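Local coordinates for protein MccF (Escherichia coli, PDB 4IIY) that probably acts as a serine carboxypeptidase-like hydrolase of the peptidase S66 family, giving self-immunity to the antibiotic microcin C7, at residues T58-N61 with R62-G66; R65-E68 with F69-K73; I181-E184 with S185-K188. The protein carries 1 engineered substitution. All coordinates share one frame; numbering follows the deposited sequence.

Contact 1 (T58-N61 with R62-G66); sequences TAKN and RFFRG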
ATOM      1  N   THR B  58       6.514  24.153  -0.422  1.00  8.03           N
ATOM      2  CA  THR B  58       7.597  23.470  -1.115  1.00  8.74           C
ATOM      3  C   THR B  58       7.564  23.597  -2.640  1.00  7.96           C
ATOM      4  O   THR B  58       8.563  23.323  -3.290  1.00 10.13           O
ATOM      5  CB  THR B  58       7.663  21.985  -0.735  1.00 10.02           C
ATOM      6  OG1 THR B  58       6.436  21.351  -1.104  1.00 12.82           O
ATOM      7  CG2 THR B  58       7.901  21.814   0.769  1.00 12.59           C
ATOM      8  N   ALA B  59       6.419  23.984  -3.201  1.00  7.99           N
ATOM      9  CA  ALA B  59       6.272  24.258  -4.635  1.00  8.01           C
ATOM     10  C   ALA B  59       5.580  25.605  -4.799  1.00  7.38           C
ATOM     11  O   ALA B  59       4.607  25.747  -5.534  1.00  7.41           O
ATOM     12  CB  ALA B  59       5.484  23.149  -5.337  1.00  8.65           C
ATOM     13  N   LYS B  60       6.119  26.607  -4.114  1.00  8.28           N
ATOM     14  CA  LYS B  60       5.450  27.899  -4.014  1.00  8.39           C
ATOM     15  C   LYS B  60       5.352  28.644  -5.348  1.00  7.97           C
ATOM     16  O   LYS B  60       4.379  29.347  -5.595  1.00  7.95           O
ATOM     17  CB  LYS B  60       6.122  28.766  -2.950  1.00  8.66           C
ATOM     18  CG  LYS B  60       5.344  30.023  -2.596  1.00 10.45           C
ATOM     19  CD  LYS B  60       5.961  30.777  -1.413  1.00 13.47           C
ATOM     20  CE  LYS B  60       5.076  31.943  -0.991  1.00 15.10           C
ATOM     21  NZ  LYS B  60       5.578  32.626   0.238  1.00 19.96           N
ATOM     22  N   ASN B  61       6.345  28.493  -6.219  1.00  7.39           N
ATOM     23  CA  ASN B  61       6.255  29.161  -7.516  1.00  7.85           C
ATOM     24  C   ASN B  61       5.123  28.572  -8.351  1.00  7.38           C
ATOM     25  O   ASN B  61       4.333  29.303  -8.944  1.00  7.82           O
ATOM     26  CB  ASN B  61       7.587  29.095  -8.264  1.00  9.23           C
ATOM     27  CG  ASN B  61       8.734  29.668  -7.452  1.00  8.88           C
ATOM     28  OD1 ASN B  61       8.587  30.664  -6.732  1.00 11.46           O
ATOM     29  ND2 ASN B  61       9.891  29.027  -7.552  1.00 11.26           N
ATOM     30  N   ARG B  62       5.035  27.247  -8.378  1.00  7.15           N
ATOM     31  CA  ARG B  62       3.974  26.590  -9.126  1.00  7.15           C
ATOM     32  C   ARG B  62       2.606  26.915  -8.518  1.00  6.77           C
ATOM     33  O   ARG B  62       1.620  27.116  -9.238  1.00  7.65           O
ATOM     34  CB  ARG B  62       4.201  25.076  -9.174  1.00  7.48           C
ATOM     35  CG  ARG B  62       3.251  24.360 -10.137  1.00  6.85           C
ATOM     36  CD  ARG B  62       3.597  22.907 -10.277  1.00  7.09           C
ATOM     37  NE  ARG B  62       2.806  22.166 -11.259  1.00  7.67           N
ATOM     38  CZ  ARG B  62       3.263  21.730 -12.432  1.00  6.65           C
ATOM     39  NH1 ARG B  62       4.489  22.030 -12.855  1.00  7.98           N
ATOM     40  NH2 ARG B  62       2.480  20.982 -13.196  1.00  7.53           N
ATOM     41  N   PHE B  63       2.546  26.954  -7.190  1.00  7.29           N
ATOM     42  CA  PHE B  63       1.331  27.352  -6.473  1.00  7.17           C
ATOM     43  C   PHE B  63       0.873  28.746  -6.920  1.00  7.96           C
ATOM     44  O   PHE B  63      -0.287  28.948  -7.286  1.00  8.29           O
ATOM     45  CB  PHE B  63       1.608  27.288  -4.963  1.00  8.48           C
ATOM     46  CG  PHE B  63       0.559  27.938  -4.089  1.00  8.05           C
ATOM     47  CD1 PHE B  63      -0.785  27.613  -4.194  1.00  8.50           C
ATOM     48  CD2 PHE B  63       0.942  28.852  -3.109  1.00  9.56           C
ATOM     49  CE1 PHE B  63      -1.729  28.214  -3.369  1.00  8.69           C
ATOM     50  CE2 PHE B  63      -0.002  29.447  -2.276  1.00 10.69           C
ATOM     51  CZ  PHE B  63      -1.335  29.126  -2.412  1.00  9.39           C
ATOM     52  N   PHE B  64       1.786  29.715  -6.919  1.00  7.74           N
ATOM     53  CA  PHE B  64       1.435  31.071  -7.346  1.00  8.51           C
ATOM     54  C   PHE B  64       0.981  31.115  -8.809  1.00  7.60           C
ATOM     55  O   PHE B  64       0.064  31.858  -9.156  1.00  8.25           O
ATOM     56  CB  PHE B  64       2.603  32.041  -7.132  1.00  9.72           C
ATOM     57  CG  PHE B  64       2.764  32.510  -5.704  1.00 13.82           C
ATOM     58  CD1 PHE B  64       1.905  32.083  -4.703  1.00 17.67           C
ATOM     59  CD2 PHE B  64       3.781  33.392  -5.371  1.00 19.68           C
ATOM     60  CE1 PHE B  64       2.063  32.528  -3.394  1.00 15.98           C
ATOM     61  CE2 PHE B  64       3.942  33.836  -4.070  1.00 24.79           C
ATOM     62  CZ  PHE B  64       3.080  33.406  -3.084  1.00 19.97           C
ATOM     63  N   ARG B  65       1.616  30.327  -9.671  1.00  8.03           N
ATOM     64  CA  ARG B  65       1.179  30.267 -11.064  1.00  7.51           C
ATOM     65  C   ARG B  65      -0.251  29.707 -11.178  1.00  7.95           C
ATOM     66  O   ARG B  65      -1.057  30.207 -11.958  1.00  8.52           O
ATOM     67  CB  ARG B  65       2.168  29.464 -11.919  1.00  9.43           C
ATOM     68  CG  ARG B  65       1.789  29.383 -13.394  1.00 10.46           C
ATOM     69  CD  ARG B  65       2.929  28.835 -14.254  1.00 11.29           C
ATOM     70  NE  ARG B  65       3.448  27.572 -13.741  1.00 13.88           N
ATOM     71  CZ  ARG B  65       4.647  27.412 -13.180  1.00 12.69           C
ATOM     72  NH1 ARG B  65       5.484  28.444 -13.047  1.00 16.81           N
ATOM     73  NH2 ARG B  65       4.999  26.211 -12.739  1.00 12.02           N
ATOM     74  N   GLY B  66      -0.568  28.669 -10.407  1.00  7.52           N
ATOM     75  CA  GLY B  66      -1.910  28.099 -10.424  1.00  7.79           C
ATOM     76  C   GLY B  66      -2.970  29.051  -9.885  1.00  8.04           C
ATOM     77  O   GLY B  66      -4.071  29.147 -10.440  1.00  8.58           O
TER
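One face of the Phe64 ring lies against the aliphatic chain of Lys60: CG of Lys60 stands 4.2 Å from the centroid of the Phe64 ring and 14° off its normal, a CH-pi contact displaced toward the rim. The two side chains run alongside each other in the same direction. Lys60 reaches there because its CG is turned away from the backbone N (chi1 -169°) and the rest of the chain is extended. A lysine suits this exposed place, because its methylenes can lie over an aromatic face while the amine extends past the ring. The Phe63 ring points instead into the interior, where it meets the Phe48 ring at a steep angle.

These residues open helix 60-72, which belongs to the beta-alpha-beta crossover between the adjacent parallel strands 45-49 and 76-79. Ala59 is the N-cap residue; it has no polar side chain to offer the first turn, but its O accepts from Phe63 N at 2.9 Å. Lys60 O takes Phe64 N at 2.9 Å, and Asn61 O takes Arg65 N at 3.0 Å. From outside the helix, Asn214 OD1 accepts from Arg62 N, while the amide ND2 of Asn61 reaches Asn214 O. The extended side chain of Arg62 carries its guanidinium to a salt bridge with Glu174 and to the carbonyls of Ile169, Pro170 and Trp213. The side chain of Arg62 comes to about 6 Å from the bound glutamylsulfamoyl inosine.

Contact 2 (R65-E68 with F69-K73); sequences RGVE and FLQRK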
ATOM      1  N   ARG B  65       1.616  30.327  -9.671  1.00  8.03           N
ATOM      2  CA  ARG B  65       1.179  30.267 -11.064  1.00  7.51           C
ATOM      3  C   ARG B  65      -0.251  29.707 -11.178  1.00  7.95           C
ATOM      4  O   ARG B  65      -1.057  30.207 -11.958  1.00  8.52           O
ATOM      5  CB  ARG B  65       2.168  29.464 -11.919  1.00  9.43           C
ATOM      6  CG  ARG B  65       1.789  29.383 -13.394  1.00 10.46           C
ATOM      7  CD  ARG B  65       2.929  28.835 -14.254  1.00 11.29           C
ATOM      8  NE  ARG B  65       3.448  27.572 -13.741  1.00 13.88           N
ATOM      9  CZ  ARG B  65       4.647  27.412 -13.180  1.00 12.69           C
ATOM     10  NH1 ARG B  65       5.484  28.444 -13.047  1.00 16.81           N
ATOM     11  NH2 ARG B  65       4.999  26.211 -12.739  1.00 12.02           N
ATOM     12  N   GLY B  66      -0.568  28.669 -10.407  1.00  7.52           N
ATOM     13  CA  GLY B  66      -1.910  28.099 -10.424  1.00  7.79           C
ATOM     14  C   GLY B  66      -2.970  29.051  -9.885  1.00  8.04           C
ATOM     15  O   GLY B  66      -4.071  29.147 -10.440  1.00  8.58           O
ATOM     16  N   VAL B  67      -2.645  29.746  -8.802  1.00  8.23           N
ATOM     17  CA  VAL B  67      -3.533  30.773  -8.256  1.00  9.35           C
ATOM     18  C   VAL B  67      -3.841  31.840  -9.311  1.00  9.06           C
ATOM     19  O   VAL B  67      -5.004  32.177  -9.560  1.00  9.86           O
ATOM     20  CB  VAL B  67      -2.916  31.413  -7.000  1.00  8.60           C
ATOM     21  CG1 VAL B  67      -3.636  32.717  -6.639  1.00 12.22           C
ATOM     22  CG2 VAL B  67      -2.939  30.416  -5.828  1.00  9.73           C
ATOM     23  N   GLU B  68      -2.793  32.357  -9.939  1.00  8.83           N
ATOM     24  CA  GLU B  68      -2.961  33.388 -10.955  1.00 10.47           C
ATOM     25  C   GLU B  68      -3.781  32.872 -12.128  1.00  8.29           C
ATOM     26  O   GLU B  68      -4.618  33.594 -12.680  1.00 10.05           O
ATOM     27  CB  GLU B  68      -1.601  33.888 -11.442  1.00 11.55           C
ATOM     28  CG  GLU B  68      -1.699  34.999 -12.479  1.00 20.44           C
ATOM     29  CD  GLU B  68      -0.355  35.620 -12.807  1.00 33.12           C
ATOM     30  OE1 GLU B  68      -0.243  36.268 -13.870  1.00 41.08           O
ATOM     31  OE2 GLU B  68       0.586  35.470 -11.999  1.00 33.75           O
ATOM     32  N   PHE B  69      -3.555  31.619 -12.513  1.00  8.81           N
ATOM     33  CA  PHE B  69      -4.293  31.027 -13.621  1.00  8.81           C
ATOM     34  C   PHE B  69      -5.803  31.053 -13.362  1.00  8.94           C
ATOM     35  O   PHE B  69      -6.586  31.496 -14.207  1.00  9.81           O
ATOM     36  CB  PHE B  69      -3.802  29.599 -13.904  1.00  9.75           C
ATOM     37  CG  PHE B  69      -4.499  28.942 -15.063  1.00  8.39           C
ATOM     38  CD1 PHE B  69      -4.013  29.074 -16.354  1.00  9.15           C
ATOM     39  CD2 PHE B  69      -5.646  28.191 -14.864  1.00  8.73           C
ATOM     40  CE1 PHE B  69      -4.665  28.478 -17.421  1.00  9.75           C
ATOM     41  CE2 PHE B  69      -6.295  27.591 -15.928  1.00 10.38           C
ATOM     42  CZ  PHE B  69      -5.802  27.739 -17.206  1.00 10.04           C
ATOM     43  N   LEU B  70      -6.222  30.585 -12.194  1.00  8.40           N
ATOM     44  CA  LEU B  70      -7.646  30.561 -11.891  1.00  8.93           C
ATOM     45  C   LEU B  70      -8.224  31.958 -11.658  1.00  9.11           C
ATOM     46  O   LEU B  70      -9.369  32.224 -12.033  1.00  9.85           O
ATOM     47  CB  LEU B  70      -7.955  29.630 -10.716  1.00  9.69           C
ATOM     48  CG  LEU B  70      -7.753  28.132 -10.959  1.00  9.35           C
ATOM     49  CD1 LEU B  70      -8.039  27.350  -9.674  1.00 12.03           C
ATOM     50  CD2 LEU B  70      -8.612  27.628 -12.107  1.00 11.95           C
ATOM     51  N   GLN B  71      -7.449  32.841 -11.041  1.00  8.99           N
ATOM     52  CA  GLN B  71      -7.919  34.215 -10.866  1.00 10.12           C
ATOM     53  C   GLN B  71      -8.162  34.900 -12.204  1.00 11.86           C
ATOM     54  O   GLN B  71      -9.143  35.632 -12.359  1.00 11.53           O
ATOM     55  CB  GLN B  71      -6.953  35.027 -10.009  1.00 11.15           C
ATOM     56  CG  GLN B  71      -6.974  34.606  -8.551  1.00 11.57           C
ATOM     57  CD  GLN B  71      -5.933  35.314  -7.714  1.00 15.47           C
ATOM     58  OE1 GLN B  71      -4.893  35.733  -8.220  1.00 17.17           O
ATOM     59  NE2 GLN B  71      -6.205  35.444  -6.421  1.00 19.37           N
ATOM     60  N   ARG B  72      -7.288  34.668 -13.176  1.00 11.09           N
ATOM     61  CA  ARG B  72      -7.463  35.293 -14.481  1.00 11.20           C
ATOM     62  C   ARG B  72      -8.697  34.751 -15.200  1.00 12.38           C
ATOM     63  O   ARG B  72      -9.247  35.415 -16.081  1.00 14.45           O
ATOM     64  CB  ARG B  72      -6.213  35.133 -15.346  1.00 12.16           C
ATOM     65  CG  ARG B  72      -5.055  36.014 -14.910  1.00 18.08           C
ATOM     66  CD  ARG B  72      -3.920  35.938 -15.916  1.00 26.73           C
ATOM     67  NE  ARG B  72      -2.702  36.578 -15.426  1.00 40.36           N
ATOM     68  CZ  ARG B  72      -2.414  37.865 -15.592  1.00 52.27           C
ATOM     69  NH1 ARG B  72      -3.260  38.659 -16.235  1.00 59.42           N
ATOM     70  NH2 ARG B  72      -1.279  38.359 -15.114  1.00 49.22           N
ATOM     71  N   LYS B  73      -9.137  33.549 -14.827  1.00 11.37           N
ATOM     72  CA  LYS B  73     -10.376  32.990 -15.355  1.00 10.61           C
ATOM     73  C   LYS B  73     -11.602  33.582 -14.677  1.00 11.61           C
ATOM     74  O   LYS B  73     -12.731  33.299 -15.084  1.00 13.00           O
ATOM     75  CB  LYS B  73     -10.409  31.468 -15.192  1.00 11.12           C
ATOM     76  CG  LYS B  73      -9.362  30.721 -15.992  1.00 12.62           C
ATOM     77  CD  LYS B  73      -9.517  30.924 -17.489  1.00 12.87           C
ATOM     78  CE  LYS B  73      -8.496  30.067 -18.226  1.00 16.48           C
ATOM     79  NZ  LYS B  73      -8.632  30.141 -19.701  1.00 21.96           N
TER
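Phe69 answers Arg65 through the backbone, its N bonding to Arg65 O at 2.9 Å. With CG anti to the backbone N (chi1 -178°), its ring is directed away from its own helix, onto Val179 and Asp180 of helix 178-191, a half-covered place that suits a large apolar ring. Next, Leu70 N bonds to Gly66 O at 3.1 Å. The Leu70 side chain is buried against Leu168 and Phe172 of helix 168-172, and Gly66, one turn earlier, is buried too, adding no bulk there.

This is the C-terminal half of helix 60-72, which delivers the chain to strand 76-79 at the border of the six-stranded sheet. Val67 leans on Leu77 of that strand, and so does Gln71, whose amide group lies alongside the valine: CD of Gln71 is 3.6 Å from Val67 CG1, and its CG brushes Val67 O. The backbone joins the same pair, Gln71 N donating to Val67 O.

Arg72 N bonds to Glu68 O, and on the exposed flank the two side chains close an i to i+4 salt bridge, the acid preceding the base. A single oxygen, Glu68 OE1, is gripped twice, by Arg72 NE at 2.9 Å and by Arg72 NH2 at 2.6 Å. It sits in the guanidinium plane at the edge, whereas the carboxylate is turned 44° from that plane. NE uses the anti lone pair of OE1 through a bent bond of 138°; NH2 approaches on the anti side as well, but out of the carboxylate plane.

Contact 3 (I181-E184 with S185-K188); sequences ITYE and SFIK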
ATOM      1  N   ILE B 181      -5.884  22.540 -21.788  1.00  8.64           N
ATOM      2  CA  ILE B 181      -6.720  21.383 -22.060  1.00  8.96           C
ATOM      3  C   ILE B 181      -7.327  20.846 -20.754  1.00  7.37           C
ATOM      4  O   ILE B 181      -8.507  20.490 -20.702  1.00  8.00           O
ATOM      5  CB  ILE B 181      -5.911  20.300 -22.804  1.00  8.17           C
ATOM      6  CG1 ILE B 181      -5.253  20.890 -24.061  1.00 10.86           C
ATOM      7  CG2 ILE B 181      -6.783  19.120 -23.164  1.00  9.57           C
ATOM      8  CD1 ILE B 181      -6.216  21.586 -25.011  1.00 14.33           C
ATOM      9  N   THR B 182      -6.530  20.809 -19.692  1.00  7.53           N
ATOM     10  CA  THR B 182      -7.041  20.473 -18.369  1.00  6.90           C
ATOM     11  C   THR B 182      -8.178  21.418 -17.977  1.00  7.11           C
ATOM     12  O   THR B 182      -9.246  20.986 -17.530  1.00  7.56           O
ATOM     13  CB  THR B 182      -5.916  20.544 -17.342  1.00  7.21           C
ATOM     14  OG1 THR B 182      -4.928  19.565 -17.690  1.00  7.15           O
ATOM     15  CG2 THR B 182      -6.427  20.296 -15.921  1.00  7.49           C
ATOM     16  N   TYR B 183      -7.956  22.712 -18.156  1.00  7.81           N
ATOM     17  CA  TYR B 183      -8.961  23.679 -17.781  1.00  7.55           C
ATOM     18  C   TYR B 183     -10.250  23.524 -18.587  1.00  8.36           C
ATOM     19  O   TYR B 183     -11.345  23.616 -18.037  1.00  8.31           O
ATOM     20  CB  TYR B 183      -8.432  25.107 -17.903  1.00  8.37           C
ATOM     21  CG  TYR B 183      -9.490  26.095 -17.489  1.00  8.47           C
ATOM     22  CD1 TYR B 183      -9.781  26.294 -16.151  1.00  9.53           C
ATOM     23  CD2 TYR B 183     -10.236  26.793 -18.435  1.00  9.26           C
ATOM     24  CE1 TYR B 183     -10.783  27.178 -15.755  1.00  9.85           C
ATOM     25  CE2 TYR B 183     -11.240  27.680 -18.046  1.00 10.90           C
ATOM     26  CZ  TYR B 183     -11.497  27.871 -16.702  1.00 10.06           C
ATOM     27  OH  TYR B 183     -12.485  28.747 -16.285  1.00 11.97           O
ATOM     28  N   GLU B 184     -10.119  23.295 -19.887  1.00  8.08           N
ATOM     29  CA  GLU B 184     -11.292  23.131 -20.735  1.00  8.41           C
ATOM     30  C   GLU B 184     -12.193  21.997 -20.247  1.00  8.68           C
ATOM     31  O   GLU B 184     -13.414  22.131 -20.257  1.00  9.37           O
ATOM     32  CB  GLU B 184     -10.869  22.932 -22.188  1.00 10.36           C
ATOM     33  CG  GLU B 184     -10.416  24.221 -22.856  1.00 19.04           C
ATOM     34  CD  GLU B 184      -9.580  24.000 -24.104  1.00 29.10           C
ATOM     35  OE1 GLU B 184      -9.710  22.930 -24.738  1.00 33.62           O
ATOM     36  OE2 GLU B 184      -8.785  24.902 -24.448  1.00 35.32           O
ATOM     37  N   SER B 185     -11.609  20.890 -19.801  1.00  8.13           N
ATOM     38  CA  SER B 185     -12.429  19.798 -19.271  1.00  7.51           C
ATOM     39  C   SER B 185     -13.074  20.165 -17.927  1.00  8.24           C
ATOM     40  O   SER B 185     -14.267  19.921 -17.706  1.00  8.57           O
ATOM     41  CB  SER B 185     -11.601  18.518 -19.128  1.00  8.39           C
ATOM     42  OG  SER B 185     -12.358  17.471 -18.550  1.00  8.60           O
ATOM     43  N   PHE B 186     -12.280  20.749 -17.036  1.00  8.28           N
ATOM     44  CA  PHE B 186     -12.749  21.214 -15.731  1.00  7.90           C
ATOM     45  C   PHE B 186     -13.984  22.108 -15.891  1.00  8.71           C
ATOM     46  O   PHE B 186     -15.040  21.858 -15.296  1.00  9.05           O
ATOM     47  CB  PHE B 186     -11.599  21.971 -15.047  1.00  8.29           C
ATOM     48  CG  PHE B 186     -11.963  22.673 -13.765  1.00  7.86           C
ATOM     49  CD1 PHE B 186     -11.981  21.991 -12.558  1.00  8.88           C
ATOM     50  CD2 PHE B 186     -12.211  24.041 -13.760  1.00  9.22           C
ATOM     51  CE1 PHE B 186     -12.271  22.655 -11.377  1.00  9.47           C
ATOM     52  CE2 PHE B 186     -12.509  24.708 -12.587  1.00  9.71           C
ATOM     53  CZ  PHE B 186     -12.528  24.017 -11.390  1.00  9.43           C
ATOM     54  N   ILE B 187     -13.861  23.148 -16.705  1.00  8.14           N
ATOM     55  CA  ILE B 187     -14.953  24.105 -16.837  1.00  9.39           C
ATOM     56  C   ILE B 187     -16.151  23.498 -17.580  1.00  9.68           C
ATOM     57  O   ILE B 187     -17.298  23.767 -17.215  1.00  9.69           O
ATOM     58  CB  ILE B 187     -14.477  25.446 -17.469  1.00  9.60           C
ATOM     59  CG1 ILE B 187     -15.437  26.587 -17.111  1.00 11.04           C
ATOM     60  CG2 ILE B 187     -14.259  25.314 -18.976  1.00 11.13           C
ATOM     61  CD1 ILE B 187     -15.391  26.982 -15.647  1.00 12.85           C
ATOM     62  N   LYS B 188     -15.910  22.660 -18.581  1.00  9.27           N
ATOM     63  CA  LYS B 188     -17.014  22.016 -19.287  1.00  9.77           C
ATOM     64  C   LYS B 188     -17.830  21.096 -18.376  1.00  9.58           C
ATOM     65  O   LYS B 188     -19.064  21.186 -18.315  1.00 10.11           O
ATOM     66  CB  LYS B 188     -16.482  21.210 -20.473  1.00 11.25           C
ATOM     67  CG  LYS B 188     -17.551  20.468 -21.267  1.00 13.54           C
ATOM     68  CD  LYS B 188     -18.457  21.433 -22.010  1.00 15.11           C
ATOM     69  CE  LYS B 188     -19.398  20.709 -22.959  1.00 18.47           C
ATOM     70  NZ  LYS B 188     -20.223  21.680 -23.732  1.00 20.53           N
TER
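Ile187 CB lies over one face of the Tyr183 ring, a CH-pi contact, 4.3 Å from the ring centroid and 27° off the normal. The branched isoleucine spreads further, with CD1 3.5 Å from the hydroxyl OH of Tyr183. Its CG1 is turned from the backbone N (chi1 -158°), which leaves CG2 3.5 Å from Tyr183 O. Apolar contact between rings adds to this: Tyr183 CE1 stands 4.0 Å from Phe186 CD2, the two side chains crossing at a slant. An alanine at Tyr183 removes the ring that Ile187 and Phe186 share, and would probably leave a gap between them and beside Lys73 and Phe75.

The backbone bonds are those of an alpha helix. Ile187 N points almost straight at Tyr183 O, 2.9 Å away, and Phe186 N meets Thr182 O at 3.1 Å; Lys188 N and Glu184 O continue the series on the exposed flank, which suits their charged side chains.

Helix 178-191 is fastened on another side by small hydroxyls, Thr182 OG1 accepting from Met342 N and Ser185 OG from Thr344 N, just before strand 345-347. Phe186 packs edge-to-face with Phe172 of helix 168-172, and Tyr183 touches Lys73 and Phe75, in the loop that follows helix 60-72.

In the fold
Contacts 1 and 2 cover the start and the end of helix 60-72, overlapping at Arg65 and Gly66, with centres 11 Å apart; contact 3 belongs to helix 178-191. All three are partly buried, but the centre of contact 3 is about 14 Å from the centre of the chain, those of contacts 1 and 2 about 20 Å. Its side-chain contacts are mainly aromatic and aliphatic, though Glu184 and Lys188 remain exposed, whereas contact 1 pairs an exposed lysine with a ring and contact 2 adds a surface salt bridge. Contacts 2 and 3 touch: Phe69 CE2 is 3.7 Å from Tyr183 CD1, and Lys73 CB is 3.6 Å from Tyr183 OH. Contact 1, nearest the bound ligand, does not touch contact 3.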